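Local coordinates for protein exosome complex component Rrp42 (Archaeoglobus fulgidus, PDB 3M7N) that probably serves as a non-catalytic component of the RNA-degrading exosome and helps to structure the active site of its partner subunit Rrp41, at residues V51-T56 against D145-D150; D30-V35 against Y196-S201; T56-G61 against D150-A155; A155-L160 against L178-L183; S116-L121 against D182-V187. One frame throughout, in Å; residues are numbered along the deposited sequence.

Contact 1 of 5, residues V51-T56 against D145-D150; sequences VKLGDT and DGNLLD
T56 carries this contact through its side-chain hydroxyl, which is held between two backbone groups of the D145-G146 loop. OG1 donates to G146 O at 2.7 Å, approaching the carbonyl at a C=O...O angle of 130°. The same OG1 accepts a weak, bent bond from D145 N at 2.9 Å. With chi1 at -70°, OG1 lies anti to the carbonyl carbon while CG2 is anti to the backbone N, and this turns the methyl toward L148, where CG2 meets CD2 at 3.8 Å. A valine here would probably leave G146 O and D145 N without their shared hydroxyl partner, so that the loop would be less firmly fixed to the strand. L53, its CG anti to the backbone N, extends CD2 to 3.7 Å from the backbone oxygen O of N147, the N-cap residue of helix 148-161. Nearby, D55 and D145 lie side by side and point the same way, their OD1 atoms 3.7 Å apart. K37 of the neighbouring exonuclease 1 subunit forms salt bridges with both oxygens and would probably offset the repulsion. A water accepts from D55 N and donates to D145 OD1 at 2.8 Å. The arrangement is a beta hairpin closed by a type II' turn from L53 to T56, with G54 at positive phi, set against the loop that leads into helix 148-161 of the RNase PH fold.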
# COMPACT_ATOMS: atom_id res chain seq x y z
N VAL H 51 -12.09 21.74 23.23
CA VAL H 51 -11.05 22.35 24.02
C VAL H 51 -10.09 23.18 23.19
O VAL H 51 -9.63 22.74 22.14
CB VAL H 51 -10.25 21.28 24.77
CG1 VAL H 51 -8.90 21.86 25.28
CG2 VAL H 51 -11.09 20.70 25.87
N LYS H 52 -9.78 24.37 23.68
CA LYS H 52 -8.70 25.18 23.14
C LYS H 52 -7.56 25.29 24.14
O LYS H 52 -7.77 25.61 25.32
CB LYS H 52 -9.20 26.58 22.77
CG LYS H 52 -10.36 26.58 21.79
CD LYS H 52 -10.88 27.98 21.54
CE LYS H 52 -11.87 27.97 20.39
NZ LYS H 52 -12.57 29.27 20.24
N LEU H 53 -6.36 25.00 23.65
CA LEU H 53 -5.15 24.98 24.44
C LEU H 53 -4.18 25.84 23.67
O LEU H 53 -3.53 25.35 22.76
CB LEU H 53 -4.62 23.54 24.55
CG LEU H 53 -3.29 23.34 25.25
CD1 LEU H 53 -3.28 24.21 26.48
CD2 LEU H 53 -3.02 21.87 25.61
N GLY H 54 -4.06 27.10 24.04
CA GLY H 54 -3.41 28.07 23.17
C GLY H 54 -4.16 28.09 21.84
O GLY H 54 -5.39 28.21 21.82
N ASP H 55 -3.44 27.93 20.73
CA ASP H 55 -4.08 27.84 19.41
C ASP H 55 -4.45 26.41 19.00
O ASP H 55 -5.13 26.20 17.99
CB ASP H 55 -3.22 28.49 18.33
CG ASP H 55 -3.10 30.00 18.51
OD1 ASP H 55 -2.02 30.54 18.25
OD2 ASP H 55 -4.09 30.64 18.92
N THR H 56 -4.04 25.43 19.80
CA THR H 56 -4.48 24.06 19.61
C THR H 56 -5.98 23.89 19.89
O THR H 56 -6.49 24.38 20.90
CB THR H 56 -3.62 23.08 20.45
OG1 THR H 56 -2.32 23.02 19.87
CG2 THR H 56 -4.22 21.68 20.46
N ASP H 145 -1.56 23.03 17.11
CA ASP H 145 -0.48 23.94 17.48
C ASP H 145 0.32 23.41 18.69
O ASP H 145 0.80 24.18 19.51
CB ASP H 145 -1.00 25.35 17.74
CG ASP H 145 0.06 26.41 17.51
OD1 ASP H 145 0.02 27.48 18.17
OD2 ASP H 145 0.95 26.17 16.67
N GLY H 146 0.46 22.09 18.78
CA GLY H 146 1.22 21.47 19.85
C GLY H 146 0.35 20.88 20.95
O GLY H 146 -0.72 21.40 21.26
N ASN H 147 0.80 19.76 21.51
CA ASN H 147 0.16 19.12 22.67
C ASN H 147 -1.33 18.80 22.51
O ASN H 147 -2.13 19.04 23.43
CB ASN H 147 0.42 19.98 23.90
CG ASN H 147 0.24 19.23 25.20
OD1 ASN H 147 0.33 19.82 26.26
ND2 ASN H 147 -0.03 17.93 25.12
N LEU H 148 -1.69 18.25 21.36
CA LEU H 148 -3.02 17.69 21.13
C LEU H 148 -3.33 16.65 22.19
O LEU H 148 -4.49 16.43 22.55
CB LEU H 148 -3.08 17.03 19.73
CG LEU H 148 -3.50 17.98 18.60
CD1 LEU H 148 -3.26 17.36 17.26
CD2 LEU H 148 -4.94 18.32 18.78
N LEU H 149 -2.29 15.99 22.67
CA LEU H 149 -2.46 14.99 23.71
C LEU H 149 -3.18 15.55 24.97
O LEU H 149 -4.27 15.07 25.32
CB LEU H 149 -1.09 14.40 24.05
CG LEU H 149 -1.06 13.36 25.15
CD1 LEU H 149 -2.10 12.28 24.89
CD2 LEU H 149 0.35 12.77 25.23
N ASP H 150 -2.62 16.55 25.63
CA ASP H 150 -3.29 17.08 26.83
C ASP H 150 -4.64 17.71 26.49
O ASP H 150 -5.62 17.49 27.18
CB ASP H 150 -2.40 18.06 27.60
CG ASP H 150 -1.13 17.41 28.16
OD1 ASP H 150 -0.17 18.14 28.47
OD2 ASP H 150 -1.10 16.16 28.28
O HOH W 1 -0.73 27.77 20.90

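Contact 2 of 5, residues D30-V35 against Y196-S201; sequences DEFRKV and YLVDPS
R33 NH2 forms a salt bridge with D199 OD2 at 2.7 Å. The bond is bent, with an N-H...O angle of 134°, and NH2 comes from the syn side of the carboxylate, well out of its plane. R33 can reach there because its chain bends at chi2 and chi3, bringing the guanidinium back over P200 and S201; S201 CA lies over one face, 3.7 Å from NH1. The other oxygen, OD1, accepts from R33 N and also pairs with R27, although its modelled position is less sure. D199 therefore probably has its charge well matched. Its CG is anti to the backbone N (chi1 -174°), which lays the side chain against F32. D199 CB sits over the centre of the F32 ring, 3.9 Å from the centroid, as a CH-pi contact, and the carboxylate stacks nearly parallel to the ring. V198 CG1 approaches F32 CE1 obliquely at 3.3 Å, while V198 CG2 rests on D30 CA. The loop leading into strand 35-39 thus bridges strand 195-198 and strand 47-53, where L53 packs on both R33 and F32. V187 of strand 185-192 and L252 of helix 235-253 also touch the F32 side chain.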
# COMPACT_ATOMS: atom_id res chain seq x y z
N ASP H 30 6.79 25.65 33.62
CA ASP H 30 5.75 24.80 34.18
C ASP H 30 4.38 25.40 33.93
O ASP H 30 3.39 25.05 34.59
CB ASP H 30 6.00 24.61 35.66
CG ASP H 30 5.99 25.92 36.43
OD1 ASP H 30 6.12 27.00 35.81
OD2 ASP H 30 5.83 25.87 37.67
N GLU H 31 4.31 26.29 32.93
CA GLU H 31 3.09 27.05 32.63
C GLU H 31 2.32 26.62 31.36
O GLU H 31 2.84 26.71 30.25
CB GLU H 31 3.43 28.55 32.54
CG GLU H 31 2.26 29.42 32.23
CD GLU H 31 2.64 30.89 32.12
OE1 GLU H 31 3.83 31.22 32.29
OE2 GLU H 31 1.74 31.71 31.82
N PHE H 32 1.08 26.18 31.53
CA PHE H 32 0.18 25.89 30.40
C PHE H 32 -0.27 27.17 29.69
O PHE H 32 -0.34 28.24 30.30
CB PHE H 32 -1.06 25.13 30.88
CG PHE H 32 -0.91 23.64 30.83
CD1 PHE H 32 -0.12 22.97 31.75
CD2 PHE H 32 -1.58 22.89 29.84
CE1 PHE H 32 0.03 21.58 31.71
CE2 PHE H 32 -1.44 21.51 29.78
CZ PHE H 32 -0.63 20.85 30.73
N ARG H 33 -0.57 27.07 28.40
CA ARG H 33 -1.24 28.18 27.73
C ARG H 33 -2.68 28.29 28.23
O ARG H 33 -3.17 27.43 28.97
CB ARG H 33 -1.26 28.03 26.22
CG ARG H 33 0.08 27.86 25.54
CD ARG H 33 0.21 26.42 25.14
NE ARG H 33 0.21 26.23 23.71
CZ ARG H 33 0.05 25.05 23.10
NH1 ARG H 33 0.09 25.02 21.77
NH2 ARG H 33 -0.13 23.93 23.77
N LYS H 34 -3.36 29.35 27.81
CA LYS H 34 -4.74 29.55 28.15
C LYS H 34 -5.54 28.34 27.67
O LYS H 34 -5.38 27.89 26.53
CB LYS H 34 -5.22 30.82 27.45
CG LYS H 34 -6.66 31.24 27.72
CD LYS H 34 -6.89 32.63 27.07
CE LYS H 34 -8.32 33.15 27.22
NZ LYS H 34 -9.23 32.59 26.19
N VAL H 35 -6.38 27.82 28.55
CA VAL H 35 -7.22 26.69 28.25
C VAL H 35 -8.66 27.16 28.18
O VAL H 35 -9.08 27.98 28.96
CB VAL H 35 -7.13 25.66 29.36
CG1 VAL H 35 -8.19 24.61 29.18
CG2 VAL H 35 -5.75 25.05 29.39
N TYR H 196 12.94 20.67 31.02
CA TYR H 196 11.61 20.31 30.56
C TYR H 196 10.81 21.57 30.19
O TYR H 196 11.09 22.66 30.70
CB TYR H 196 10.87 19.50 31.62
CG TYR H 196 10.79 20.18 32.96
CD1 TYR H 196 9.87 21.20 33.18
CD2 TYR H 196 11.64 19.81 34.01
CE1 TYR H 196 9.80 21.83 34.43
CE2 TYR H 196 11.57 20.43 35.25
CZ TYR H 196 10.65 21.45 35.46
OH TYR H 196 10.58 22.10 36.68
N LEU H 197 9.85 21.42 29.29
CA LEU H 197 8.94 22.50 28.94
C LEU H 197 7.54 21.93 28.90
O LEU H 197 7.16 21.20 27.96
CB LEU H 197 9.30 23.19 27.62
CG LEU H 197 10.66 23.88 27.43
CD1 LEU H 197 11.78 22.85 27.30
CD2 LEU H 197 10.65 24.80 26.19
N VAL H 198 6.78 22.24 29.95
CA VAL H 198 5.41 21.79 30.11
C VAL H 198 4.56 22.41 28.99
O VAL H 198 4.71 23.58 28.69
CB VAL H 198 4.85 22.21 31.48
CG1 VAL H 198 3.35 21.98 31.55
CG2 VAL H 198 5.59 21.47 32.61
N ASP H 199 3.69 21.60 28.39
CA ASP H 199 2.76 22.10 27.37
C ASP H 199 3.48 22.72 26.18
O ASP H 199 3.31 23.89 25.88
CB ASP H 199 1.78 23.11 27.99
CG ASP H 199 0.71 23.52 27.01
OD1 ASP H 199 0.23 24.67 27.07
OD2 ASP H 199 0.36 22.68 26.16
N PRO H 200 4.30 21.93 25.49
CA PRO H 200 5.06 22.49 24.37
C PRO H 200 4.15 22.97 23.22
O PRO H 200 3.19 22.29 22.84
CB PRO H 200 5.91 21.30 23.91
CG PRO H 200 5.07 20.11 24.27
CD PRO H 200 4.46 20.47 25.60
N SER H 201 4.45 24.14 22.68
CA SER H 201 3.79 24.59 21.48
C SER H 201 4.36 23.79 20.28
O SER H 201 5.37 23.08 20.41
CB SER H 201 4.00 26.10 21.28
OG SER H 201 5.35 26.42 20.96

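Contact 3 of 5, residues T56-G61 against D150-A155; sequences TQVVVG and DASALA
V58 and V60 face A151, S152 and A155 through the methyl groups of their beta-branched side chains, and no ring or other flat side chain enters the contact, so faces and edges here are those of the strand and the helix. V58 places CG1 between its backbone N and carbonyl carbon (chi1 52°), which sends this methyl to A151 CB at 3.6 Å. Its second methyl, CG2, is anti to the N and lies beside S152 OG at 3.8 Å. That hydroxyl is not left to the apolar wall: it hydrogen-bonds to L148 O one turn back in the helix. In V60 it is CG2, anti to the carbonyl carbon, that presses on A155 CB at 3.5 Å. T56 CG2 completes the row against A151 CB at 4.0 Å. A151 and A155 lie one helical turn apart and meet alternate residues of the strand; their single CB atoms permit a close approach, the two axes passing 7.9 Å from each other. The strand and helix segments run in a similar direction, with a crossing angle of -34°. Strand 56-67 lies between strands 47-53 and 131-141, and helix 148-161 covers this face of the sheet, with V51 also on A151 and A155 and I139 on V58 and S152. On the reverse face V59 packs against F84 of the neighbouring exonuclease 1 subunit.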
# COMPACT_ATOMS: atom_id res chain seq x y z
N THR H 56 -4.04 25.43 19.80
CA THR H 56 -4.48 24.06 19.61
C THR H 56 -5.98 23.89 19.89
O THR H 56 -6.49 24.38 20.90
CB THR H 56 -3.62 23.08 20.45
OG1 THR H 56 -2.32 23.02 19.87
CG2 THR H 56 -4.22 21.68 20.46
N GLN H 57 -6.67 23.18 18.99
CA GLN H 57 -8.10 22.94 19.09
C GLN H 57 -8.43 21.47 18.79
O GLN H 57 -7.91 20.87 17.86
CB GLN H 57 -8.88 23.82 18.10
CG GLN H 57 -8.52 25.28 18.14
CD GLN H 57 -9.59 26.16 17.48
OE1 GLN H 57 -10.76 26.11 17.83
NE2 GLN H 57 -9.17 26.96 16.53
N VAL H 58 -9.32 20.90 19.58
CA VAL H 58 -9.71 19.52 19.36
C VAL H 58 -11.10 19.37 19.89
O VAL H 58 -11.50 20.05 20.85
CB VAL H 58 -8.76 18.51 20.06
CG1 VAL H 58 -8.58 18.86 21.52
CG2 VAL H 58 -9.29 17.10 19.93
N VAL H 59 -11.87 18.51 19.25
CA VAL H 59 -13.22 18.28 19.73
C VAL H 59 -13.37 16.81 19.97
O VAL H 59 -12.84 15.99 19.24
CB VAL H 59 -14.31 18.82 18.75
CG1 VAL H 59 -14.11 18.28 17.35
CG2 VAL H 59 -15.68 18.49 19.26
N VAL H 60 -14.09 16.48 21.04
CA VAL H 60 -14.34 15.11 21.35
C VAL H 60 -15.83 14.93 21.45
O VAL H 60 -16.52 15.76 22.06
CB VAL H 60 -13.67 14.71 22.70
CG1 VAL H 60 -14.17 13.34 23.17
CG2 VAL H 60 -12.16 14.73 22.57
N GLY H 61 -16.34 13.85 20.86
CA GLY H 61 -17.75 13.52 21.01
C GLY H 61 -17.89 12.13 21.60
O GLY H 61 -17.06 11.25 21.39
N ASP H 150 -2.62 16.55 25.63
CA ASP H 150 -3.29 17.08 26.83
C ASP H 150 -4.64 17.71 26.49
O ASP H 150 -5.62 17.49 27.18
CB ASP H 150 -2.40 18.06 27.60
CG ASP H 150 -1.13 17.41 28.16
OD1 ASP H 150 -0.17 18.14 28.47
OD2 ASP H 150 -1.10 16.16 28.28
N ALA H 151 -4.68 18.50 25.41
CA ALA H 151 -5.95 19.03 24.92
C ALA H 151 -7.02 17.94 24.79
O ALA H 151 -8.16 18.11 25.23
CB ALA H 151 -5.76 19.75 23.57
N SER H 152 -6.64 16.79 24.23
CA SER H 152 -7.60 15.70 24.01
C SER H 152 -8.07 15.07 25.31
O SER H 152 -9.26 14.78 25.49
CB SER H 152 -7.03 14.61 23.09
OG SER H 152 -6.65 15.16 21.83
N ALA H 153 -7.11 14.85 26.21
CA ALA H 153 -7.42 14.29 27.52
C ALA H 153 -8.44 15.17 28.23
O ALA H 153 -9.39 14.66 28.82
CB ALA H 153 -6.15 14.19 28.33
N LEU H 154 -8.22 16.48 28.17
CA LEU H 154 -9.13 17.46 28.76
C LEU H 154 -10.51 17.40 28.09
O LEU H 154 -11.55 17.38 28.77
CB LEU H 154 -8.58 18.88 28.57
CG LEU H 154 -7.98 19.72 29.70
CD1 LEU H 154 -7.66 18.90 30.93
CD2 LEU H 154 -6.76 20.44 29.18
N ALA H 155 -10.51 17.35 26.76
CA ALA H 155 -11.78 17.35 26.02
C ALA H 155 -12.52 16.04 26.25
O ALA H 155 -13.73 16.05 26.45
CB ALA H 155 -11.56 17.61 24.52

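Contact 4 of 5, residues A155-L160 against L178-L183; sequences AAIAAL and LPVRDL
I157 and L160, one turn apart on helix 148-161, bury the most surface here, and V180 touches both from the facing loop. I157 has CG1 anti to the backbone N (chi1 -171°), which sends the CG1-CD1 arm toward D182 and V180: CD1 lies 3.8 Å from D182 O and, more loosely, near V180 CG1. CG2, between the backbone N and the carbonyl carbon, meets L183 CD2 at 3.9 Å, the two side chains crossing at about a right angle. L160 uses a methyl and its own backbone. Its CD2 touches L178 CD2 at 3.8 Å, and its carbonyl oxygen is covered by apolar groups from the loop: V180 CG2 lies 3.5 Å from L160 O, and L178 CD2 approaches the same oxygen. V180 thus fits across the last turn, with CG1 toward I157 and CG2 toward L160. Within the loop, L183 N donates to D182 OD2 at 2.6 Å through the anti lone pair of the oxygen. I113 of helix 100-115 and F256 extend the apolar surroundings of L160 and I157, respectively. The contact is plain apolar packing of an extended connection over the C-terminal half of a helix, placed where the RNase PH fold passes from helix 148-161 toward strand 185-192.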
# COMPACT_ATOMS: atom_id res chain seq x y z
N ALA H 155 -10.51 17.35 26.76
CA ALA H 155 -11.78 17.35 26.02
C ALA H 155 -12.52 16.04 26.25
O ALA H 155 -13.73 16.05 26.45
CB ALA H 155 -11.56 17.61 24.52
N ALA H 156 -11.79 14.93 26.25
CA ALA H 156 -12.42 13.65 26.52
C ALA H 156 -13.15 13.60 27.89
O ALA H 156 -14.31 13.18 27.96
CB ALA H 156 -11.44 12.51 26.37
N ILE H 157 -12.50 14.03 28.97
CA ILE H 157 -13.16 13.97 30.28
C ILE H 157 -14.29 15.03 30.40
O ILE H 157 -15.33 14.77 30.99
CB ILE H 157 -12.17 14.06 31.48
CG1 ILE H 157 -12.91 13.79 32.79
CG2 ILE H 157 -11.46 15.41 31.55
CD1 ILE H 157 -13.27 12.32 33.01
N ALA H 158 -14.08 16.20 29.83
CA ALA H 158 -15.15 17.18 29.79
C ALA H 158 -16.39 16.61 29.07
O ALA H 158 -17.52 16.78 29.52
CB ALA H 158 -14.68 18.47 29.12
N ALA H 159 -16.15 15.91 27.96
CA ALA H 159 -17.24 15.31 27.21
C ALA H 159 -17.95 14.24 28.03
O ALA H 159 -19.18 14.17 28.01
CB ALA H 159 -16.73 14.71 25.92
N LEU H 160 -17.18 13.41 28.73
CA LEU H 160 -17.76 12.38 29.55
C LEU H 160 -18.60 13.00 30.67
O LEU H 160 -19.70 12.53 30.96
CB LEU H 160 -16.67 11.47 30.12
CG LEU H 160 -16.11 10.51 29.07
CD1 LEU H 160 -14.82 9.84 29.57
CD2 LEU H 160 -17.17 9.48 28.65
N LEU H 178 -24.43 10.48 32.68
CA LEU H 178 -23.42 9.45 32.93
C LEU H 178 -22.77 9.72 34.28
O LEU H 178 -22.34 10.84 34.56
CB LEU H 178 -22.37 9.48 31.83
CG LEU H 178 -21.30 8.39 31.72
CD1 LEU H 178 -21.86 7.11 31.11
CD2 LEU H 178 -20.14 8.91 30.87
N PRO H 179 -22.69 8.70 35.13
CA PRO H 179 -22.00 8.89 36.41
C PRO H 179 -20.48 8.99 36.20
O PRO H 179 -19.85 8.00 35.84
CB PRO H 179 -22.35 7.62 37.21
CG PRO H 179 -23.45 6.92 36.41
CD PRO H 179 -23.26 7.35 34.99
N VAL H 180 -19.92 10.17 36.43
CA VAL H 180 -18.48 10.35 36.37
C VAL H 180 -17.90 10.58 37.77
O VAL H 180 -18.29 11.51 38.45
CB VAL H 180 -18.09 11.55 35.48
CG1 VAL H 180 -16.59 11.70 35.45
CG2 VAL H 180 -18.65 11.37 34.06
N ARG H 181 -16.95 9.75 38.18
CA ARG H 181 -16.46 9.82 39.55
C ARG H 181 -14.98 10.17 39.73
O ARG H 181 -14.43 10.04 40.82
CB ARG H 181 -16.76 8.51 40.27
CG ARG H 181 -16.22 7.32 39.56
CD ARG H 181 -16.65 6.05 40.26
NE ARG H 181 -16.21 4.86 39.54
CZ ARG H 181 -16.41 3.61 39.96
NH1 ARG H 181 -17.05 3.39 41.10
NH2 ARG H 181 -15.96 2.59 39.22
N ASP H 182 -14.32 10.63 38.67
CA ASP H 182 -12.95 11.09 38.84
C ASP H 182 -12.64 12.06 37.72
O ASP H 182 -13.44 12.25 36.81
CB ASP H 182 -11.94 9.92 38.87
CG ASP H 182 -10.66 10.26 39.67
OD1 ASP H 182 -10.16 9.38 40.41
OD2 ASP H 182 -10.14 11.39 39.56
N LEU H 183 -11.48 12.69 37.80
CA LEU H 183 -11.15 13.73 36.85
C LEU H 183 -9.68 13.58 36.45
O LEU H 183 -8.81 14.33 36.91
CB LEU H 183 -11.45 15.10 37.46
CG LEU H 183 -11.98 16.19 36.52
CD1 LEU H 183 -12.25 17.51 37.27
CD2 LEU H 183 -11.03 16.43 35.34

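Contact 5 of 5, residues S116-L121 against D182-V187; sequences SEAVDL and DLPVSV
S116 turns its hydroxyl onto the ring of P184, with OG only 3.1 Å from CG. The hydroxyl stands between its own backbone N and carbonyl carbon (chi1 77°), which lets it bond back to G112 O in the preceding helix and receive a weak bond from A118 N. P184 meets S116 OG with CG and, through the adjacent CD, A118 CB at 3.9 Å. D182 comes in beside these two, its CG anti to the backbone N. Its CB packs 3.7 Å from S116 O and near A118 CA, and OD1 stands 3.5 Å from S116 O. The other oxygen, OD2, besides binding the next amide, accepts from K218 N. An alanine in place of D182 would probably leave the amides of K218 and L183 without their carboxylate acceptor and open a gap beside S116 O. E117, at positive phi, forms a Schellman motif after helix 100-115, and the turn there lies against D182-P184. Chemically, the contact is a mix of apolar touches and two neighbouring acceptors, D182 OD1 and S116 O; R209 of the neighbouring exonuclease 1 subunit, weakly bonded to S116 O, may partly offset the closeness of these two oxygens.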
# COMPACT_ATOMS: atom_id res chain seq x y z
N SER H 116 -8.10 5.65 36.14
CA SER H 116 -8.68 6.50 37.18
C SER H 116 -10.06 5.98 37.56
O SER H 116 -10.64 6.44 38.53
CB SER H 116 -8.80 7.96 36.71
OG SER H 116 -9.90 8.14 35.83
N GLU H 117 -10.59 5.05 36.77
CA GLU H 117 -11.98 4.59 36.91
C GLU H 117 -13.00 5.73 36.94
O GLU H 117 -13.97 5.70 37.67
CB GLU H 117 -12.13 3.66 38.14
CG GLU H 117 -11.31 2.37 38.00
CD GLU H 117 -11.16 1.57 39.29
OE1 GLU H 117 -10.39 0.59 39.30
OE2 GLU H 117 -11.79 1.92 40.29
N ALA H 118 -12.76 6.73 36.10
CA ALA H 118 -13.62 7.90 35.98
C ALA H 118 -15.09 7.58 35.69
O ALA H 118 -15.98 8.35 36.05
CB ALA H 118 -13.08 8.80 34.89
N VAL H 119 -15.33 6.46 35.02
CA VAL H 119 -16.70 6.06 34.71
C VAL H 119 -16.98 4.71 35.31
O VAL H 119 -16.23 3.76 35.08
CB VAL H 119 -16.94 5.97 33.19
CG1 VAL H 119 -18.33 5.41 32.94
CG2 VAL H 119 -16.78 7.33 32.53
N ASP H 120 -18.04 4.62 36.10
CA ASP H 120 -18.39 3.37 36.75
C ASP H 120 -19.01 2.43 35.74
O ASP H 120 -20.19 2.56 35.41
CB ASP H 120 -19.37 3.63 37.90
CG ASP H 120 -19.45 2.47 38.87
OD1 ASP H 120 -19.71 2.74 40.07
OD2 ASP H 120 -19.23 1.31 38.46
N LEU H 121 -18.22 1.49 35.27
CA LEU H 121 -18.65 0.61 34.19
C LEU H 121 -19.74 -0.35 34.64
O LEU H 121 -20.64 -0.68 33.87
CB LEU H 121 -17.46 -0.16 33.61
CG LEU H 121 -16.33 0.72 33.07
CD1 LEU H 121 -15.20 -0.13 32.51
CD2 LEU H 121 -16.86 1.68 32.01
N ASP H 182 -14.32 10.63 38.67
CA ASP H 182 -12.95 11.09 38.84
C ASP H 182 -12.64 12.06 37.72
O ASP H 182 -13.44 12.25 36.81
CB ASP H 182 -11.94 9.92 38.87
CG ASP H 182 -10.66 10.26 39.67
OD1 ASP H 182 -10.16 9.38 40.41
OD2 ASP H 182 -10.14 11.39 39.56
N LEU H 183 -11.48 12.69 37.80
CA LEU H 183 -11.15 13.73 36.85
C LEU H 183 -9.68 13.58 36.45
O LEU H 183 -8.81 14.33 36.91
CB LEU H 183 -11.45 15.10 37.46
CG LEU H 183 -11.98 16.19 36.52
CD1 LEU H 183 -12.25 17.51 37.27
CD2 LEU H 183 -11.03 16.43 35.34
N PRO H 184 -9.40 12.60 35.59
CA PRO H 184 -8.08 12.36 34.98
C PRO H 184 -7.63 13.58 34.18
O PRO H 184 -8.40 14.06 33.33
CB PRO H 184 -8.32 11.23 33.98
CG PRO H 184 -9.68 10.73 34.22
CD PRO H 184 -10.44 11.71 35.05
N VAL H 185 -6.40 14.03 34.42
CA VAL H 185 -5.81 15.13 33.68
C VAL H 185 -4.39 14.74 33.41
O VAL H 185 -3.70 14.22 34.33
CB VAL H 185 -5.79 16.43 34.51
CG1 VAL H 185 -5.07 17.53 33.75
CG2 VAL H 185 -7.21 16.83 34.92
N SER H 186 -3.97 14.95 32.16
CA SER H 186 -2.63 14.59 31.73
C SER H 186 -1.79 15.82 31.50
O SER H 186 -2.28 16.84 31.00
CB SER H 186 -2.67 13.73 30.45
OG SER H 186 -2.87 14.55 29.30
N VAL H 187 -0.51 15.74 31.86
CA VAL H 187 0.44 16.83 31.69
C VAL H 187 1.64 16.35 30.91
O VAL H 187 2.35 15.43 31.32
CB VAL H 187 0.94 17.38 33.05
CG1 VAL H 187 2.02 18.45 32.83
CG2 VAL H 187 -0.22 17.93 33.88

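From the N terminus, the loop 30-35 opens contact 2, which closes last, at 196-201, so the other four contacts are nested in its loop. Contacts 1 and 3 open in succession at the hairpin of strands 47-53 and 56-67 and close in the same order at the start of helix 148-161 and the loop before it, sharing T56 and D150 and crossing each other. Contact 5 opens between them and their closure, after helix 100-115, and so crosses both. Contact 4 starts on helix 148-161 at A155, where contact 3 ends, and finishes on the stretch that contact 5 also uses. Together they join the first sheet, its covering helix and the sheet containing strands 185-192 and 195-198.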